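GCN5-related N-acetyltransferase (Exiguobacterium sibiricum 255-15, PDB 3GY9) binds coenzyme A and probably transfers an acyl group from the acylated cofactor to a substrate not yet known. Local coordinates at residues Glu7-Phe12 with Glu49-Ala54; Arg111-Ser116 with Thr137-Lys142. All coordinates share one frame; numbering follows the deposited sequence.

Interaction 1 of 2, residues Glu7-Phe12 with Glu49-Ala54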
loop_
_atom_site.group_PDB
_atom_site.type_symbol
_atom_site.label_atom_id
_atom_site.label_comp_id
_atom_site.label_asym_id
_atom_site.label_seq_id
_atom_site.Cartn_x
_atom_site.Cartn_y
_atom_site.Cartn_z
ATOM N N GLU A 7 -8.905 -7.568 -0.500
ATOM C CA GLU A 7 -8.510 -8.953 -0.724
ATOM C C GLU A 7 -6.996 -9.048 -0.912
ATOM O O GLU A 7 -6.407 -8.167 -1.525
ATOM C CB GLU A 7 -9.216 -9.496 -1.980
ATOM C CG GLU A 7 -8.594 -10.770 -2.512
ATOM C CD GLU A 7 -9.446 -11.508 -3.505
ATOM O OE1 GLU A 7 -9.848 -12.645 -3.185
ATOM O OE2 GLU A 7 -9.700 -10.964 -4.596
ATOM N N ARG A 8 -6.390 -10.131 -0.429
ATOM C CA ARG A 8 -4.996 -10.463 -0.730
ATOM C C ARG A 8 -4.863 -10.987 -2.151
ATOM O O ARG A 8 -5.648 -11.839 -2.586
ATOM C CB ARG A 8 -4.534 -11.558 0.224
ATOM C CG ARG A 8 -3.082 -11.965 0.164
ATOM C CD ARG A 8 -2.828 -13.105 1.165
ATOM N NE ARG A 8 -3.402 -12.738 2.441
ATOM C CZ ARG A 8 -2.810 -11.939 3.336
ATOM N NH1 ARG A 8 -1.539 -11.559 3.192
ATOM N NH2 ARG A 8 -3.480 -11.587 4.414
ATOM N N VAL A 9 -3.862 -10.495 -2.869
ATOM C CA VAL A 9 -3.594 -10.936 -4.214
ATOM C C VAL A 9 -2.721 -12.169 -4.127
ATOM O O VAL A 9 -1.556 -12.077 -3.744
ATOM C CB VAL A 9 -2.884 -9.840 -5.033
ATOM C CG1 VAL A 9 -2.485 -10.343 -6.401
ATOM C CG2 VAL A 9 -3.767 -8.630 -5.137
ATOM N N ASN A 10 -3.298 -13.316 -4.458
ATOM C CA ASN A 10 -2.547 -14.550 -4.613
ATOM C C ASN A 10 -2.381 -14.933 -6.080
ATOM O O ASN A 10 -1.543 -15.773 -6.402
ATOM C CB ASN A 10 -3.233 -15.694 -3.868
ATOM C CG ASN A 10 -3.305 -15.459 -2.381
ATOM O OD1 ASN A 10 -4.377 -15.539 -1.793
ATOM N ND2 ASN A 10 -2.165 -15.144 -1.765
ATOM N N ASP A 11 -3.161 -14.307 -6.965
ATOM C CA ASP A 11 -3.133 -14.598 -8.404
ATOM C C ASP A 11 -3.291 -13.285 -9.155
ATOM O O ASP A 11 -4.405 -12.815 -9.385
ATOM C CB ASP A 11 -4.250 -15.585 -8.765
ATOM C CG ASP A 11 -4.394 -15.817 -10.278
ATOM O OD1 ASP A 11 -3.504 -15.413 -11.056
ATOM O OD2 ASP A 11 -5.417 -16.422 -10.679
ATOM N N PHE A 12 -2.172 -12.679 -9.522
ATOM C CA PHE A 12 -2.229 -11.388 -10.220
ATOM C C PHE A 12 -3.016 -11.480 -11.520
ATOM O O PHE A 12 -3.595 -10.499 -11.981
ATOM C CB PHE A 12 -0.821 -10.880 -10.523
ATOM C CG PHE A 12 -0.166 -10.199 -9.357
ATOM C CD1 PHE A 12 -0.444 -8.881 -9.060
ATOM C CD2 PHE A 12 0.736 -10.885 -8.566
ATOM C CE1 PHE A 12 0.149 -8.261 -7.967
ATOM C CE2 PHE A 12 1.348 -10.253 -7.496
ATOM C CZ PHE A 12 1.045 -8.963 -7.196
ATOM N N GLU A 49 5.594 -10.342 3.179
ATOM C CA GLU A 49 5.089 -9.426 2.155
ATOM C C GLU A 49 3.662 -9.796 1.775
ATOM O O GLU A 49 3.220 -10.930 1.992
ATOM C CB GLU A 49 6.017 -9.409 0.936
ATOM C CG GLU A 49 6.364 -10.773 0.426
ATOM C CD GLU A 49 7.359 -10.819 -0.715
ATOM O OE1 GLU A 49 8.366 -10.068 -0.733
ATOM O OE2 GLU A 49 7.150 -11.673 -1.582
ATOM N N ALA A 50 2.938 -8.819 1.260
ATOM C CA ALA A 50 1.593 -9.047 0.742
ATOM C C ALA A 50 1.208 -7.894 -0.161
ATOM O O ALA A 50 1.676 -6.758 0.019
ATOM C CB ALA A 50 0.610 -9.144 1.873
HETATM N N MSE A 51 0.307 -8.177 -1.107
HETATM C CA MSE A 51 -0.290 -7.155 -1.944
HETATM C C MSE A 51 -1.785 -7.307 -1.814
HETATM O O MSE A 51 -2.306 -8.439 -1.848
HETATM C CB MSE A 51 0.105 -7.335 -3.397
HETATM C CG MSE A 51 -0.460 -6.320 -4.364
HETATM SE SE MSE A 51 -0.131 -4.433 -3.898
HETATM C CE MSE A 51 1.742 -4.556 -3.606
ATOM N N PHE A 52 -2.467 -6.173 -1.656
ATOM C CA PHE A 52 -3.922 -6.166 -1.549
ATOM C C PHE A 52 -4.570 -5.375 -2.664
ATOM O O PHE A 52 -3.973 -4.462 -3.220
ATOM C CB PHE A 52 -4.357 -5.571 -0.206
ATOM C CG PHE A 52 -3.821 -6.313 0.963
ATOM C CD1 PHE A 52 -4.422 -7.487 1.380
ATOM C CD2 PHE A 52 -2.712 -5.849 1.653
ATOM C CE1 PHE A 52 -3.911 -8.198 2.458
ATOM C CE2 PHE A 52 -2.198 -6.565 2.745
ATOM C CZ PHE A 52 -2.810 -7.735 3.143
ATOM N N VAL A 53 -5.816 -5.741 -2.968
ATOM C CA VAL A 53 -6.673 -4.937 -3.824
ATOM C C VAL A 53 -7.985 -4.652 -3.117
ATOM O O VAL A 53 -8.462 -5.487 -2.327
ATOM C CB VAL A 53 -7.005 -5.615 -5.189
ATOM C CG1 VAL A 53 -5.814 -5.520 -6.104
ATOM C CG2 VAL A 53 -7.483 -7.038 -5.002
ATOM N N ALA A 54 -8.558 -3.488 -3.431
ATOM C CA ALA A 54 -9.905 -3.138 -2.980
ATOM C C ALA A 54 -10.829 -3.405 -4.157
ATOM O O ALA A 54 -10.594 -2.904 -5.249
ATOM C CB ALA A 54 -9.977 -1.699 -2.585
HETATM O O HOH W 1 0.556 -12.539 1.109
HETATM O O HOH W 2 -0.047 -11.060 -1.572
#

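Interaction 2 of 2, residues Arg111-Ser116 with Thr137-Lys142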
loop_
_atom_site.group_PDB
_atom_site.type_symbol
_atom_site.label_atom_id
_atom_site.label_comp_id
_atom_site.label_asym_id
_atom_site.label_seq_id
_atom_site.Cartn_x
_atom_site.Cartn_y
_atom_site.Cartn_z
ATOM N N ARG A 111 9.078 -1.493 12.307
ATOM C CA ARG A 111 8.973 -0.163 11.741
ATOM C C ARG A 111 8.447 -0.279 10.331
ATOM O O ARG A 111 8.811 -1.219 9.633
ATOM C CB ARG A 111 10.349 0.487 11.696
ATOM C CG ARG A 111 10.359 1.886 11.108
ATOM C CD ARG A 111 11.732 2.550 11.257
ATOM N NE ARG A 111 12.000 2.944 12.636
ATOM C CZ ARG A 111 12.999 2.480 13.392
ATOM N NH1 ARG A 111 13.884 1.604 12.921
ATOM N NH2 ARG A 111 13.130 2.925 14.641
ATOM N N LEU A 112 7.579 0.642 9.914
ATOM C CA LEU A 112 7.127 0.718 8.516
ATOM C C LEU A 112 7.478 2.061 7.925
ATOM O O LEU A 112 7.344 3.090 8.588
ATOM C CB LEU A 112 5.620 0.518 8.394
ATOM C CG LEU A 112 5.107 -0.827 8.905
ATOM C CD1 LEU A 112 3.596 -0.860 8.807
ATOM C CD2 LEU A 112 5.712 -2.010 8.139
ATOM N N VAL A 113 7.951 2.026 6.680
ATOM C CA VAL A 113 8.353 3.226 5.973
ATOM C C VAL A 113 7.718 3.263 4.601
ATOM O O VAL A 113 7.293 2.248 4.083
ATOM C CB VAL A 113 9.882 3.325 5.839
ATOM C CG1 VAL A 113 10.531 3.248 7.224
ATOM C CG2 VAL A 113 10.456 2.261 4.914
ATOM N N LEU A 114 7.680 4.448 4.010
ATOM C CA LEU A 114 7.126 4.607 2.658
ATOM C C LEU A 114 7.640 5.904 2.051
ATOM O O LEU A 114 8.148 6.782 2.754
ATOM C CB LEU A 114 5.593 4.565 2.662
ATOM C CG LEU A 114 4.882 5.656 3.478
ATOM C CD1 LEU A 114 4.564 6.889 2.634
ATOM C CD2 LEU A 114 3.610 5.108 4.119
ATOM N N TYR A 115 7.472 5.993 0.731
ATOM C CA TYR A 115 7.807 7.197 -0.019
ATOM C C TYR A 115 6.559 7.710 -0.709
ATOM O O TYR A 115 6.054 7.068 -1.622
ATOM C CB TYR A 115 8.899 6.895 -1.036
ATOM C CG TYR A 115 9.407 8.131 -1.739
ATOM C CD1 TYR A 115 8.776 8.613 -2.869
ATOM C CD2 TYR A 115 10.508 8.812 -1.256
ATOM C CE1 TYR A 115 9.234 9.750 -3.512
ATOM C CE2 TYR A 115 10.983 9.953 -1.898
ATOM C CZ TYR A 115 10.330 10.412 -3.023
ATOM O OH TYR A 115 10.793 11.536 -3.666
ATOM N N SER A 116 6.056 8.865 -0.268
ATOM C CA SER A 116 4.920 9.509 -0.915
ATOM C C SER A 116 5.161 10.998 -1.010
ATOM O O SER A 116 5.223 11.679 0.011
ATOM C CB SER A 116 3.641 9.269 -0.129
ATOM O OG SER A 116 2.538 9.871 -0.800
ATOM N N THR A 137 9.778 9.114 2.868
ATOM C CA THR A 137 9.135 10.348 3.302
ATOM C C THR A 137 8.408 10.168 4.640
ATOM O O THR A 137 8.235 11.145 5.380
ATOM C CB THR A 137 8.101 10.866 2.278
ATOM O OG1 THR A 137 7.084 9.881 2.051
ATOM C CG2 THR A 137 8.770 11.260 0.954
ATOM N N HIS A 138 7.996 8.947 4.969
ATOM C CA HIS A 138 7.168 8.718 6.160
ATOM C C HIS A 138 7.575 7.446 6.876
ATOM O O HIS A 138 7.944 6.466 6.235
ATOM C CB HIS A 138 5.694 8.638 5.799
ATOM C CG HIS A 138 5.113 9.941 5.353
ATOM N ND1 HIS A 138 5.198 10.382 4.049
ATOM C CD2 HIS A 138 4.458 10.911 6.040
ATOM C CE1 HIS A 138 4.602 11.556 3.948
ATOM N NE2 HIS A 138 4.156 11.907 5.142
ATOM N N THR A 139 7.505 7.473 8.204
ATOM C CA THR A 139 7.915 6.341 9.028
ATOM C C THR A 139 6.974 6.167 10.225
ATOM O O THR A 139 6.368 7.130 10.700
ATOM C CB THR A 139 9.380 6.521 9.516
ATOM O OG1 THR A 139 9.841 5.321 10.154
ATOM C CG2 THR A 139 9.515 7.700 10.483
ATOM N N LEU A 140 6.881 4.944 10.734
ATOM C CA LEU A 140 6.060 4.676 11.915
ATOM C C LEU A 140 6.622 3.481 12.665
ATOM O O LEU A 140 6.784 2.422 12.066
ATOM C CB LEU A 140 4.614 4.398 11.500
ATOM C CG LEU A 140 3.621 4.004 12.601
ATOM C CD1 LEU A 140 3.477 5.131 13.606
ATOM C CD2 LEU A 140 2.274 3.617 11.983
ATOM N N ASP A 141 6.882 3.645 13.958
ATOM C CA ASP A 141 7.356 2.545 14.805
ATOM C C ASP A 141 6.188 1.736 15.362
ATOM O O ASP A 141 5.137 2.287 15.667
ATOM C CB ASP A 141 8.164 3.085 15.989
ATOM C CG ASP A 141 9.500 3.666 15.584
ATOM O OD1 ASP A 141 10.048 3.282 14.527
ATOM O OD2 ASP A 141 10.009 4.502 16.361
ATOM N N LYS A 142 6.408 0.441 15.573
ATOM C CA LYS A 142 5.356 -0.423 16.104
ATOM C C LYS A 142 4.886 0.049 17.473
ATOM O O LYS A 142 3.704 -0.005 17.771
ATOM C CB LYS A 142 5.836 -1.875 16.204
ATOM C CG LYS A 142 4.728 -2.859 16.581
ATOM C CD LYS A 142 5.183 -4.317 16.558
ATOM C CE LYS A 142 6.169 -4.642 17.656
ATOM N NZ LYS A 142 6.266 -6.123 17.894
#

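Interaction 1 of 2, residues Glu7-Phe12 with Glu49-Ala54
Glu7 and Val53 form an antiparallel hydrogen-bonded pair at one edge of the GNAT-fold sheet, where strand 5-8 runs beside strand 50-55. Glu7 N reaches Val53 O at 2.8 Å, and Val53 N returns the bond to Glu7 O. Beyond the non-hydrogen-bonded pair Arg8-Phe52, Val9 N continues the ladder to Met51 O at 2.8 Å, nearly straight at 174°.

On one face Arg8 and Phe52 leave the sheet together, flank to flank. CE1 of Phe52 sits over the guanidinium toward its rim, 3.9 Å from Arg8 NH2, while the two planes are 72° apart. The long arginine suits this place because its CB rests near Phe52 CE1 while its charged end still finds polar partners: NH2 makes a salt bridge with Glu104 of helix 93-105, and water 1 joins NH1 to Glu49 O.

On the face of Val53, the side chains that meet are apolar. Val9 has CG1 anti to its backbone N (chi1 175°), which puts CG2 beside that N and 3.8 Å from Val53 CG1. Branched at CB, the two valines meet at about a right angle, and Met51 CG extends the patch to Phe12 CE1 at 4.1 Å. Helix 31-37 packs on Phe12 and Met51 through Met35. Within segment 7-12, Val9 CG1 lies 3.5 Å above the plane of the Phe12 ring, over its centre.

Interaction 2 of 2, residues Arg111-Ser116 with Thr137-Lys142
Leu112 and Leu140 exchange two backbone hydrogen bonds in the antiparallel pairing of strands 111-114 and 138-141, whose axes approach to 4.7 Å. Leu114 and His138 make the second such pair. There the ladder ends in a classic beta bulge: Thr137 and His138 both face Leu114, and Leu114 O accepts from Thr137 N at 2.8 Å and from His138 N at 3.1 Å.

Side-chain polar bonds gather at the two ends. At the bulge, Thr137 OG1 stands between its own backbone N and carbonyl carbon (chi1 59°), where it accepts a nearly straight bond from Ser116 N at 2.7 Å. The same oxygen is hydrogen-bonded to His138 ND1, while the other ring nitrogen, NE2, bonds Asp120 OD1, so both are engaged, which should hold the ring's rotation. At the other end, Arg111 and Asp141 run flank to flank into a salt bridge, NE to OD1 2.7 Å, although the N-H is poorly aimed at 126° and the bond is weak. Asp141 also occupies the N-cap position of helix 142-147, though its carboxylate makes no capping bond.

Among apolar contacts, Thr137 CG2 rests over the Tyr115 ring, 4.0 Å from its centroid, a CH-pi contact made by the methyl branch while the hydroxyl branch serves the polar bonds. Leu114 CD1 packs on His138 CB at 3.8 Å.

Leucines suit the buried face: Leu112 meets Ala105 and Leu140 meets Met102, both on helix 93-105, and Leu114 meets Tyr123 of helix 120-125. Strand 76-84 flanks strand 111-114 on the side away from strand 138-141.

In the fold
Both contacts belong to one mixed sheet, with centres 20 Å apart on opposite sides of the chain's centre and nearest atoms about 10 Å apart. Interaction 1 is complete before interaction 2 begins along the chain. It joins the first two strands at one margin, whereas 111-116 with 137-142 lies toward the other, followed only by the short strand 129-130. Strands 61-69 and 76-84 span the sheet between them, and helix 93-105 packs against residues of both. Coenzyme A is bound nearer interaction 2, about 6 Å from the Ser116 side chain and about 12 Å from that of Met51, so the cofactor lies on the side of interaction 2, while interaction 1 builds the far margin of the sheet.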